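Local coordinates for hydroquinone dioxygenase large subunit (Pseudomonas sp., PDB 4ZXA), which forms, together with a small subunit, a cupin-type two-subunit Fe2+-dependent dioxygenase that probably opens the ring of hydroquinone between carbons 1 and 2, at residues E[144-149]-E[228-232]; E[185-191]-E[221-226]; E[246-252]-E[305-311]. All blocks are in the same frame, centred on the assembly; numbering follows the deposited sequence. Where two conformers were deposited one is given.

Contact 1: E[144-149]-E[228-232]; sequences FAAPEE and VTWNP. With H8N (4-hydroxybenzonitrile), chain J.
The loop after helix 122-136 meets the loop between helix 219-224 and strand 236-238 at the pocket wall of the cupin-type barrel; 147-149 forms a short 3-10 turn, and 228-232 is irregular but extended at V228 and T229. The backbones come closest at F144 and V228, CA to CA 5.2 Å. F144 (phi/psi -97/0) directs its carbonyl across the gap: T229 N donates to F144 O at 2.9 Å and 158°, while F144 N donates to D142. The F144 ring takes V228 CG1 over one face, 4.1 Å from the ring centroid and 25° off its normal. Within 144-149, E149 N bonds A146 O at 2.9 Å, while the E149 side chain (m, t) folds back so that A146 N reaches E149 OE1 at 3.0 Å; OE1 also meets R310 in a salt bridge, and OE2 accepts from N191. T229 O and W230 O accept from R72, and V228 O from S226 OG. W230 has positive phi (46/60), turning the chain into the 4-hydroxybenzonitrile pocket. Its NE1 is satisfied by the carbonyl of E249, the amide of N231 by T246 OG1. W230 CA lies 3.4 Å from H8N OAB, and P232 CD 3.5 Å from H8N CAE.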
loop_
_atom_site.group_PDB
_atom_site.type_symbol
_atom_site.label_atom_id
_atom_site.label_comp_id
_atom_site.label_asym_id
_atom_site.label_seq_id
_atom_site.Cartn_x
_atom_site.Cartn_y
_atom_site.Cartn_z
ATOM N N PHE E 144 -6.623 -14.344 -5.049
ATOM C CA PHE E 144 -8.060 -14.099 -5.036
ATOM C C PHE E 144 -8.652 -14.007 -3.621
ATOM O O PHE E 144 -9.852 -13.807 -3.450
ATOM C CB PHE E 144 -8.762 -15.213 -5.795
ATOM C CG PHE E 144 -9.407 -14.768 -7.068
ATOM C CD1 PHE E 144 -9.295 -15.537 -8.215
ATOM C CD2 PHE E 144 -10.154 -13.603 -7.111
ATOM C CE1 PHE E 144 -9.894 -15.143 -9.378
ATOM C CE2 PHE E 144 -10.773 -13.204 -8.283
ATOM C CZ PHE E 144 -10.639 -13.977 -9.412
ATOM N N ALA E 145 -7.805 -14.151 -2.613
ATOM C CA ALA E 145 -8.268 -14.205 -1.236
ATOM C C ALA E 145 -7.795 -13.004 -0.431
ATOM O O ALA E 145 -6.840 -12.332 -0.816
ATOM C CB ALA E 145 -7.793 -15.485 -0.584
ATOM N N ALA E 146 -8.477 -12.740 0.682
ATOM C CA ALA E 146 -8.052 -11.705 1.616
ATOM C C ALA E 146 -6.800 -12.153 2.346
ATOM O O ALA E 146 -6.502 -13.348 2.409
ATOM C CB ALA E 146 -9.143 -11.395 2.610
ATOM N N PRO E 147 -6.054 -11.187 2.889
ATOM C CA PRO E 147 -4.761 -11.487 3.508
ATOM C C PRO E 147 -4.874 -12.478 4.660
ATOM O O PRO E 147 -4.052 -13.377 4.772
ATOM C CB PRO E 147 -4.284 -10.114 3.983
ATOM C CG PRO E 147 -4.937 -9.153 3.012
ATOM C CD PRO E 147 -6.272 -9.741 2.716
ATOM N N GLU E 148 -5.894 -12.319 5.492
ATOM C CA GLU E 148 -6.119 -13.220 6.621
ATOM C C GLU E 148 -6.370 -14.664 6.190
ATOM O O GLU E 148 -6.348 -15.581 7.010
ATOM C CB GLU E 148 -7.289 -12.713 7.470
ATOM C CG GLU E 148 -6.896 -11.646 8.461
ATOM C CD GLU E 148 -5.966 -12.184 9.524
ATOM O OE1 GLU E 148 -6.475 -12.633 10.579
ATOM O OE2 GLU E 148 -4.730 -12.163 9.306
ATOM N N GLU E 149 -6.600 -14.856 4.896
ATOM C CA GLU E 149 -6.965 -16.166 4.368
ATOM C C GLU E 149 -5.840 -16.885 3.649
ATOM O O GLU E 149 -5.999 -18.027 3.232
ATOM C CB GLU E 149 -8.084 -16.023 3.340
ATOM C CG GLU E 149 -9.422 -15.550 3.826
ATOM C CD GLU E 149 -10.459 -15.649 2.712
ATOM O OE1 GLU E 149 -10.341 -14.926 1.696
ATOM O OE2 GLU E 149 -11.380 -16.476 2.837
ATOM N N VAL E 228 -13.687 -16.506 -3.159
ATOM C CA VAL E 228 -12.879 -15.414 -3.718
ATOM C C VAL E 228 -13.443 -14.078 -3.277
ATOM O O VAL E 228 -14.613 -13.982 -2.915
ATOM C CB VAL E 228 -12.851 -15.440 -5.268
ATOM C CG1 VAL E 228 -12.309 -16.762 -5.771
ATOM C CG2 VAL E 228 -14.248 -15.187 -5.835
ATOM N N THR E 229 -12.617 -13.043 -3.310
ATOM C CA THR E 229 -13.073 -11.701 -2.962
ATOM C C THR E 229 -13.015 -10.733 -4.144
ATOM O O THR E 229 -12.268 -10.936 -5.093
ATOM C CB THR E 229 -12.254 -11.114 -1.815
ATOM O OG1 THR E 229 -10.895 -10.958 -2.246
ATOM C CG2 THR E 229 -12.306 -12.025 -0.624
ATOM N N TRP E 230 -13.817 -9.679 -4.070
ATOM C CA TRP E 230 -13.891 -8.680 -5.130
ATOM C C TRP E 230 -13.992 -9.325 -6.510
ATOM O O TRP E 230 -13.129 -9.127 -7.387
ATOM C CB TRP E 230 -12.712 -7.741 -5.029
ATOM C CG TRP E 230 -12.560 -7.167 -3.645
ATOM C CD1 TRP E 230 -11.729 -7.611 -2.663
ATOM C CD2 TRP E 230 -13.268 -6.050 -3.102
ATOM N NE1 TRP E 230 -11.860 -6.832 -1.538
ATOM C CE2 TRP E 230 -12.806 -5.869 -1.781
ATOM C CE3 TRP E 230 -14.245 -5.182 -3.597
ATOM C CZ2 TRP E 230 -13.283 -4.844 -0.959
ATOM C CZ3 TRP E 230 -14.720 -4.171 -2.786
ATOM C CH2 TRP E 230 -14.235 -4.004 -1.483
ATOM N N ASN E 231 -15.056 -10.108 -6.692
ATOM C CA ASN E 231 -15.293 -10.778 -7.956
ATOM C C ASN E 231 -16.767 -10.919 -8.325
ATOM O O ASN E 231 -17.376 -11.963 -8.103
ATOM C CB ASN E 231 -14.608 -12.138 -7.974
ATOM C CG ASN E 231 -14.427 -12.667 -9.384
ATOM O OD1 ASN E 231 -13.932 -11.961 -10.264
ATOM N ND2 ASN E 231 -14.848 -13.902 -9.612
ATOM N N PRO E 232 -17.338 -9.852 -8.892
ATOM C CA PRO E 232 -18.741 -9.878 -9.316
ATOM C C PRO E 232 -18.995 -11.097 -10.200
ATOM O O PRO E 232 -18.292 -11.283 -11.198
ATOM C CB PRO E 232 -18.890 -8.580 -10.124
ATOM C CG PRO E 232 -17.808 -7.663 -9.562
ATOM C CD PRO E 232 -16.660 -8.591 -9.251
HETATM N NAA H8N J . -15.845 -0.984 -9.960
HETATM C CAC H8N J . -15.891 -1.957 -9.361
HETATM C CAI H8N J . -15.984 -3.210 -8.555
HETATM C CAF H8N J . -16.752 -3.193 -7.398
HETATM C CAD H8N J . -16.861 -4.340 -6.618
HETATM C CAH H8N J . -16.188 -5.479 -7.032
HETATM O OAB H8N J . -16.277 -6.610 -6.266
HETATM C CAE H8N J . -15.418 -5.498 -8.190
HETATM C CAG H8N J . -15.318 -4.351 -8.962
#

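Contact 2: E[185-191]-E[221-226]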
loop_
_atom_site.group_PDB
_atom_site.type_symbol
_atom_site.label_atom_id
_atom_site.label_comp_id
_atom_site.label_asym_id
_atom_site.label_seq_id
_atom_site.Cartn_x
_atom_site.Cartn_y
_atom_site.Cartn_z
ATOM N N ARG E 185 -23.584 -24.175 -4.656
ATOM C CA ARG E 185 -22.292 -24.370 -4.005
ATOM C C ARG E 185 -22.359 -25.287 -2.778
ATOM O O ARG E 185 -21.635 -25.086 -1.791
ATOM C CB ARG E 185 -21.681 -23.010 -3.639
ATOM C CG ARG E 185 -21.502 -22.072 -4.828
ATOM C CD ARG E 185 -20.722 -20.808 -4.453
ATOM N NE ARG E 185 -20.342 -20.031 -5.630
ATOM C CZ ARG E 185 -20.251 -18.705 -5.655
ATOM N NH1 ARG E 185 -20.532 -18.003 -4.571
ATOM N NH2 ARG E 185 -19.885 -18.080 -6.768
ATOM N N ASN E 186 -23.222 -26.296 -2.833
ATOM C CA ASN E 186 -23.413 -27.134 -1.658
ATOM C C ASN E 186 -22.170 -27.971 -1.329
ATOM O O ASN E 186 -22.028 -28.460 -0.218
ATOM C CB ASN E 186 -24.673 -27.999 -1.786
ATOM C CG ASN E 186 -25.045 -28.695 -0.479
ATOM O OD1 ASN E 186 -25.407 -28.051 0.518
ATOM N ND2 ASN E 186 -24.962 -30.020 -0.480
ATOM N N ASP E 187 -21.263 -28.106 -2.288
ATOM C CA ASP E 187 -20.007 -28.815 -2.054
ATOM C C ASP E 187 -18.867 -27.892 -1.618
ATOM O O ASP E 187 -17.708 -28.284 -1.694
ATOM C CB ASP E 187 -19.566 -29.569 -3.316
ATOM C CG ASP E 187 -19.287 -28.628 -4.502
ATOM O OD1 ASP E 187 -19.975 -27.583 -4.633
ATOM O OD2 ASP E 187 -18.377 -28.935 -5.311
ATOM N N LEU E 188 -19.178 -26.672 -1.184
ATOM C CA LEU E 188 -18.135 -25.759 -0.698
ATOM C C LEU E 188 -18.312 -25.356 0.766
ATOM O O LEU E 188 -19.425 -25.169 1.251
ATOM C CB LEU E 188 -18.030 -24.504 -1.564
ATOM C CG LEU E 188 -17.599 -24.735 -3.011
ATOM C CD1 LEU E 188 -17.616 -23.428 -3.794
ATOM C CD2 LEU E 188 -16.226 -25.391 -3.054
ATOM N N PRO E 189 -17.196 -25.206 1.477
ATOM C CA PRO E 189 -17.306 -24.832 2.885
ATOM C C PRO E 189 -17.747 -23.379 3.029
ATOM O O PRO E 189 -17.392 -22.514 2.210
ATOM C CB PRO E 189 -15.877 -25.003 3.394
ATOM C CG PRO E 189 -15.034 -24.665 2.192
ATOM C CD PRO E 189 -15.800 -25.220 1.006
ATOM N N VAL E 190 -18.535 -23.127 4.064
ATOM C CA VAL E 190 -18.899 -21.774 4.451
ATOM C C VAL E 190 -17.642 -21.017 4.871
ATOM O O VAL E 190 -16.866 -21.503 5.690
ATOM C CB VAL E 190 -19.874 -21.806 5.636
ATOM C CG1 VAL E 190 -20.258 -20.390 6.077
ATOM C CG2 VAL E 190 -21.098 -22.644 5.282
ATOM N N ASN E 191 -17.445 -19.829 4.312
ATOM C CA ASN E 191 -16.315 -18.981 4.695
ATOM C C ASN E 191 -16.404 -18.600 6.171
ATOM O O ASN E 191 -17.500 -18.373 6.689
ATOM C CB ASN E 191 -16.254 -17.720 3.819
ATOM C CG ASN E 191 -14.997 -16.901 4.063
ATOM O OD1 ASN E 191 -14.931 -16.094 5.003
ATOM N ND2 ASN E 191 -13.985 -17.103 3.218
ATOM N N LYS E 221 -26.689 -17.964 1.305
ATOM C CA LYS E 221 -25.954 -19.219 1.452
ATOM C C LYS E 221 -24.925 -19.373 0.336
ATOM O O LYS E 221 -23.779 -19.750 0.549
ATOM C CB LYS E 221 -26.928 -20.417 1.428
ATOM C CG LYS E 221 -26.248 -21.779 1.301
ATOM C CD LYS E 221 -27.255 -22.925 1.207
ATOM C CE LYS E 221 -26.556 -24.263 0.964
ATOM N NZ LYS E 221 -27.489 -25.423 0.982
ATOM N N TYR E 222 -25.368 -19.090 -0.871
ATOM C CA TYR E 222 -24.523 -19.182 -2.033
ATOM C C TYR E 222 -23.348 -18.218 -1.862
ATOM O O TYR E 222 -22.189 -18.604 -2.060
ATOM C CB TYR E 222 -25.378 -18.852 -3.253
ATOM C CG TYR E 222 -24.670 -18.839 -4.580
ATOM C CD1 TYR E 222 -24.648 -19.966 -5.391
ATOM C CD2 TYR E 222 -24.055 -17.686 -5.035
ATOM C CE1 TYR E 222 -24.023 -19.942 -6.607
ATOM C CE2 TYR E 222 -23.417 -17.658 -6.233
ATOM C CZ TYR E 222 -23.406 -18.780 -7.024
ATOM O OH TYR E 222 -22.770 -18.719 -8.239
ATOM N N LEU E 223 -23.634 -16.980 -1.463
ATOM C CA LEU E 223 -22.561 -16.020 -1.215
ATOM C C LEU E 223 -21.680 -16.465 -0.047
ATOM O O LEU E 223 -20.460 -16.332 -0.102
ATOM C CB LEU E 223 -23.100 -14.606 -0.975
ATOM C CG LEU E 223 -23.835 -13.997 -2.175
ATOM C CD1 LEU E 223 -24.281 -12.577 -1.866
ATOM C CD2 LEU E 223 -22.977 -14.036 -3.430
ATOM N N SER E 224 -22.293 -17.017 0.998
ATOM C CA SER E 224 -21.531 -17.389 2.192
ATOM C C SER E 224 -20.453 -18.400 1.836
ATOM O O SER E 224 -19.485 -18.585 2.580
ATOM C CB SER E 224 -22.443 -17.936 3.305
ATOM O OG SER E 224 -22.885 -19.266 3.045
ATOM N N ARG E 225 -20.637 -19.063 0.700
ATOM C CA ARG E 225 -19.720 -20.113 0.298
ATOM C C ARG E 225 -18.779 -19.659 -0.815
ATOM O O ARG E 225 -18.090 -20.470 -1.418
ATOM C CB ARG E 225 -20.492 -21.382 -0.072
ATOM C CG ARG E 225 -21.267 -21.964 1.121
ATOM C CD ARG E 225 -22.202 -23.115 0.738
ATOM N NE ARG E 225 -22.885 -23.650 1.913
ATOM C CZ ARG E 225 -22.764 -24.896 2.370
ATOM N NH1 ARG E 225 -21.998 -25.782 1.749
ATOM N NH2 ARG E 225 -23.433 -25.262 3.454
ATOM N N SER E 226 -18.736 -18.353 -1.059
ATOM C CA SER E 226 -17.804 -17.788 -2.030
ATOM C C SER E 226 -16.359 -17.903 -1.563
ATOM O O SER E 226 -16.040 -17.528 -0.444
ATOM C CB SER E 226 -18.133 -16.319 -2.300
ATOM O OG SER E 226 -17.127 -15.718 -3.103
HETATM O O HOH W 1 -16.030 -21.926 -0.468
#
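R185 lays its guanidinium flat on the ring of Y222: centres 3.8 Å apart, planes 17° apart, with R185 CZ 31° off the ring normal, a cation-pi stack. The same side chain adds a CH-pi contact from R185 CD, 4.1 Å from the ring centroid, and donates from R185 NH1 to Y222 O at 3.1 Å. R185 also opens a type I beta turn to L188. R225, near the C-terminal end of helix 219-224, runs into this turn. L188 O lies 2.7 Å from R225 NH1, V190 CG2 and N186 OD1 cover opposite faces of the R225 guanidinium, and R225 NE is hydrogen-bonded to Q199. Further along, N191 N donates to S224 O at 3.0 Å, and a water bridges P189 O (3.1 Å) and R225 O (2.7 Å). A loop thus wraps this helix end, meeting carbonyls of its last turn. With arginines burying the most surface on both segments, the contact joins polar and cation-pi interactions with the packing of the arginine stems.

Contact 3: E[246-252]-E[305-311]. With H8N (4-hydroxybenzonitrile), chain J.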
loop_
_atom_site.group_PDB
_atom_site.type_symbol
_atom_site.label_atom_id
_atom_site.label_comp_id
_atom_site.label_asym_id
_atom_site.label_seq_id
_atom_site.Cartn_x
_atom_site.Cartn_y
_atom_site.Cartn_z
ATOM N N THR E 246 -21.027 -10.375 -5.087
ATOM C CA THR E 246 -19.657 -10.762 -4.774
ATOM C C THR E 246 -19.407 -10.484 -3.289
ATOM O O THR E 246 -20.076 -9.641 -2.698
ATOM C CB THR E 246 -18.653 -9.977 -5.642
ATOM O OG1 THR E 246 -17.317 -10.260 -5.227
ATOM C CG2 THR E 246 -18.895 -8.483 -5.526
ATOM N N THR E 247 -18.469 -11.214 -2.690
ATOM C CA THR E 247 -18.143 -11.047 -1.287
ATOM C C THR E 247 -16.834 -10.280 -1.166
ATOM O O THR E 247 -15.823 -10.683 -1.723
ATOM C CB THR E 247 -18.068 -12.408 -0.564
ATOM O OG1 THR E 247 -16.980 -13.175 -1.087
ATOM C CG2 THR E 247 -19.373 -13.182 -0.784
ATOM N N GLU E 248 -16.867 -9.168 -0.439
ATOM C CA GLU E 248 -15.754 -8.237 -0.390
ATOM C C GLU E 248 -15.088 -8.214 0.981
ATOM O O GLU E 248 -15.747 -8.090 2.017
ATOM C CB GLU E 248 -16.220 -6.818 -0.757
ATOM C CG GLU E 248 -17.375 -6.758 -1.740
ATOM C CD GLU E 248 -17.009 -7.186 -3.157
ATOM O OE1 GLU E 248 -16.362 -8.245 -3.337
ATOM O OE2 GLU E 248 -17.389 -6.457 -4.103
ATOM N N GLU E 249 -13.771 -8.357 0.980
ATOM C CA GLU E 249 -12.986 -8.284 2.202
ATOM C C GLU E 249 -11.740 -7.444 1.953
ATOM O O GLU E 249 -11.201 -7.442 0.853
ATOM C CB GLU E 249 -12.612 -9.677 2.701
ATOM C CG GLU E 249 -12.164 -9.703 4.147
ATOM C CD GLU E 249 -11.969 -11.100 4.681
ATOM O OE1 GLU E 249 -12.526 -12.048 4.103
ATOM O OE2 GLU E 249 -11.255 -11.250 5.685
ATOM N N PHE E 250 -11.274 -6.751 2.986
ATOM C CA PHE E 250 -10.115 -5.881 2.860
ATOM C C PHE E 250 -10.326 -4.753 1.849
ATOM O O PHE E 250 -11.297 -4.009 1.929
ATOM C CB PHE E 250 -8.878 -6.702 2.488
ATOM C CG PHE E 250 -7.582 -5.989 2.727
ATOM C CD1 PHE E 250 -7.376 -5.269 3.886
ATOM C CD2 PHE E 250 -6.566 -6.040 1.789
ATOM C CE1 PHE E 250 -6.184 -4.614 4.106
ATOM C CE2 PHE E 250 -5.376 -5.385 2.006
ATOM C CZ PHE E 250 -5.185 -4.674 3.164
ATOM N N ILE E 251 -9.388 -4.611 0.923
ATOM C CA ILE E 251 -9.427 -3.532 -0.054
ATOM C C ILE E 251 -9.560 -4.004 -1.494
ATOM O O ILE E 251 -8.852 -4.907 -1.918
ATOM C CB ILE E 251 -8.142 -2.678 0.027
ATOM C CG1 ILE E 251 -7.812 -2.332 1.478
ATOM C CG2 ILE E 251 -8.271 -1.419 -0.810
ATOM C CD1 ILE E 251 -6.458 -1.705 1.654
ATOM N N LEU E 252 -10.465 -3.384 -2.246
ATOM C CA LEU E 252 -10.542 -3.620 -3.693
ATOM C C LEU E 252 -9.118 -3.563 -4.280
ATOM O O LEU E 252 -8.426 -2.559 -4.153
ATOM C CB LEU E 252 -11.432 -2.564 -4.361
ATOM C CG LEU E 252 -11.614 -2.680 -5.881
ATOM C CD1 LEU E 252 -12.341 -3.974 -6.269
ATOM C CD2 LEU E 252 -12.342 -1.460 -6.451
ATOM N N GLY E 305 -12.850 0.529 -2.864
ATOM C CA GLY E 305 -13.650 0.166 -1.705
ATOM C C GLY E 305 -12.863 -0.426 -0.546
ATOM O O GLY E 305 -11.775 -0.981 -0.729
ATOM N N TYR E 306 -13.422 -0.303 0.653
ATOM C CA TYR E 306 -12.811 -0.853 1.853
ATOM C C TYR E 306 -13.864 -1.615 2.638
ATOM O O TYR E 306 -14.937 -1.085 2.939
ATOM C CB TYR E 306 -12.191 0.261 2.707
ATOM C CG TYR E 306 -11.079 0.982 1.986
ATOM C CD1 TYR E 306 -11.365 1.874 0.959
ATOM C CD2 TYR E 306 -9.747 0.758 2.309
ATOM C CE1 TYR E 306 -10.370 2.531 0.289
ATOM C CE2 TYR E 306 -8.738 1.415 1.640
ATOM C CZ TYR E 306 -9.060 2.304 0.621
ATOM O OH TYR E 306 -8.078 2.976 -0.084
ATOM N N SER E 307 -13.583 -2.874 2.936
ATOM C CA SER E 307 -14.574 -3.689 3.614
ATOM C C SER E 307 -13.885 -4.479 4.700
ATOM O O SER E 307 -13.211 -5.470 4.425
ATOM C CB SER E 307 -15.287 -4.610 2.620
ATOM O OG SER E 307 -16.252 -5.433 3.268
ATOM N N THR E 308 -14.029 -4.022 5.934
ATOM C CA THR E 308 -13.304 -4.638 7.036
ATOM C C THR E 308 -13.732 -6.079 7.255
ATOM O O THR E 308 -12.887 -6.950 7.394
ATOM C CB THR E 308 -13.462 -3.859 8.347
ATOM O OG1 THR E 308 -12.919 -2.540 8.194
ATOM C CG2 THR E 308 -12.715 -4.565 9.432
ATOM N N LYS E 309 -15.040 -6.324 7.290
ATOM C CA LYS E 309 -15.534 -7.689 7.350
ATOM C C LYS E 309 -16.010 -8.137 5.974
ATOM O O LYS E 309 -16.653 -7.371 5.265
ATOM C CB LYS E 309 -16.697 -7.827 8.348
ATOM C CG LYS E 309 -17.379 -9.188 8.255
ATOM C CD LYS E 309 -18.474 -9.372 9.291
ATOM C CE LYS E 309 -19.193 -10.728 9.165
ATOM N NZ LYS E 309 -20.031 -10.843 7.933
ATOM N N ARG E 310 -15.700 -9.375 5.602
ATOM C CA ARG E 310 -16.275 -9.968 4.403
ATOM C C ARG E 310 -17.768 -9.659 4.358
ATOM O O ARG E 310 -18.519 -10.091 5.241
ATOM C CB ARG E 310 -16.055 -11.479 4.394
ATOM C CG ARG E 310 -15.843 -12.098 3.011
ATOM C CD ARG E 310 -15.741 -13.613 3.136
ATOM N NE ARG E 310 -15.401 -14.316 1.906
ATOM C CZ ARG E 310 -14.163 -14.414 1.427
ATOM N NH1 ARG E 310 -13.146 -13.827 2.059
ATOM N NH2 ARG E 310 -13.940 -15.092 0.308
ATOM N N SER E 311 -18.192 -8.931 3.320
ATOM C CA SER E 311 -19.572 -8.483 3.185
ATOM C C SER E 311 -20.198 -8.858 1.840
ATOM O O SER E 311 -19.501 -9.075 0.851
ATOM C CB SER E 311 -19.657 -6.970 3.368
ATOM O OG SER E 311 -18.863 -6.303 2.405
HETATM N NAA H8N J . -15.845 -0.984 -9.960
HETATM C CAC H8N J . -15.891 -1.957 -9.361
HETATM C CAI H8N J . -15.984 -3.210 -8.555
HETATM C CAF H8N J . -16.752 -3.193 -7.398
HETATM C CAD H8N J . -16.861 -4.340 -6.618
HETATM C CAH H8N J . -16.188 -5.479 -7.032
HETATM O OAB H8N J . -16.277 -6.610 -6.266
HETATM C CAE H8N J . -15.418 -5.498 -8.190
HETATM C CAG H8N J . -15.318 -4.351 -8.962
#
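R310, E249 and E248 carry much of the buried surface here. R310 NH1 forms a salt bridge with E249 OE1 at 2.8 Å, and each partner is shared: R310 NH1 also meets E149, while E249 OE2 pairs with R192. E248 is held by its backbone, E248 N to S311 O and S311 N to E248 O both 2.9 Å, an antiparallel hydrogen-bonded pair. The next such pair is F250 with S307, so the register shifts by two: a beta bulge, at which both strands turn a corner and pass from one sheet of the cupin-type barrel to the other. There S307 N to F250 O is 2.7 Å, whereas F250 N to S307 O is weak, at 120°. Beyond it, I251 CG2 sits over the Y306 ring, 4.1 Å from its centroid, and L252 N reaches G305 O at 3.1 Å. On the pocket side, E248 accepts a very short hydrogen bond, H8N OAB to E248 OE2 at 2.4 Å, although OE2 is less certainly placed.

Along the chain contact 2 is nested within the loop closed by contact 1, and contact 3 follows both. Contacts 1 and 3 lie about 8 Å apart between centres, share the 4-hydroxybenzonitrile pocket and both touch the second copy of the large subunit; W230 NE1 to E249 O (2.6 Å) and N231 N to T246 OG1 (2.7 Å) tie the loop to strand 241-249. Contact 2 is more peripheral, its centre about 14 Å from contact 1 and 17 Å from contact 3, but N191 joins it to E149 of contact 1 and S226 to strand 241-249. Contact 3 sits where strands 241-249 and 310-318 of one sheet turn into 251-257 and 301-307 of the other.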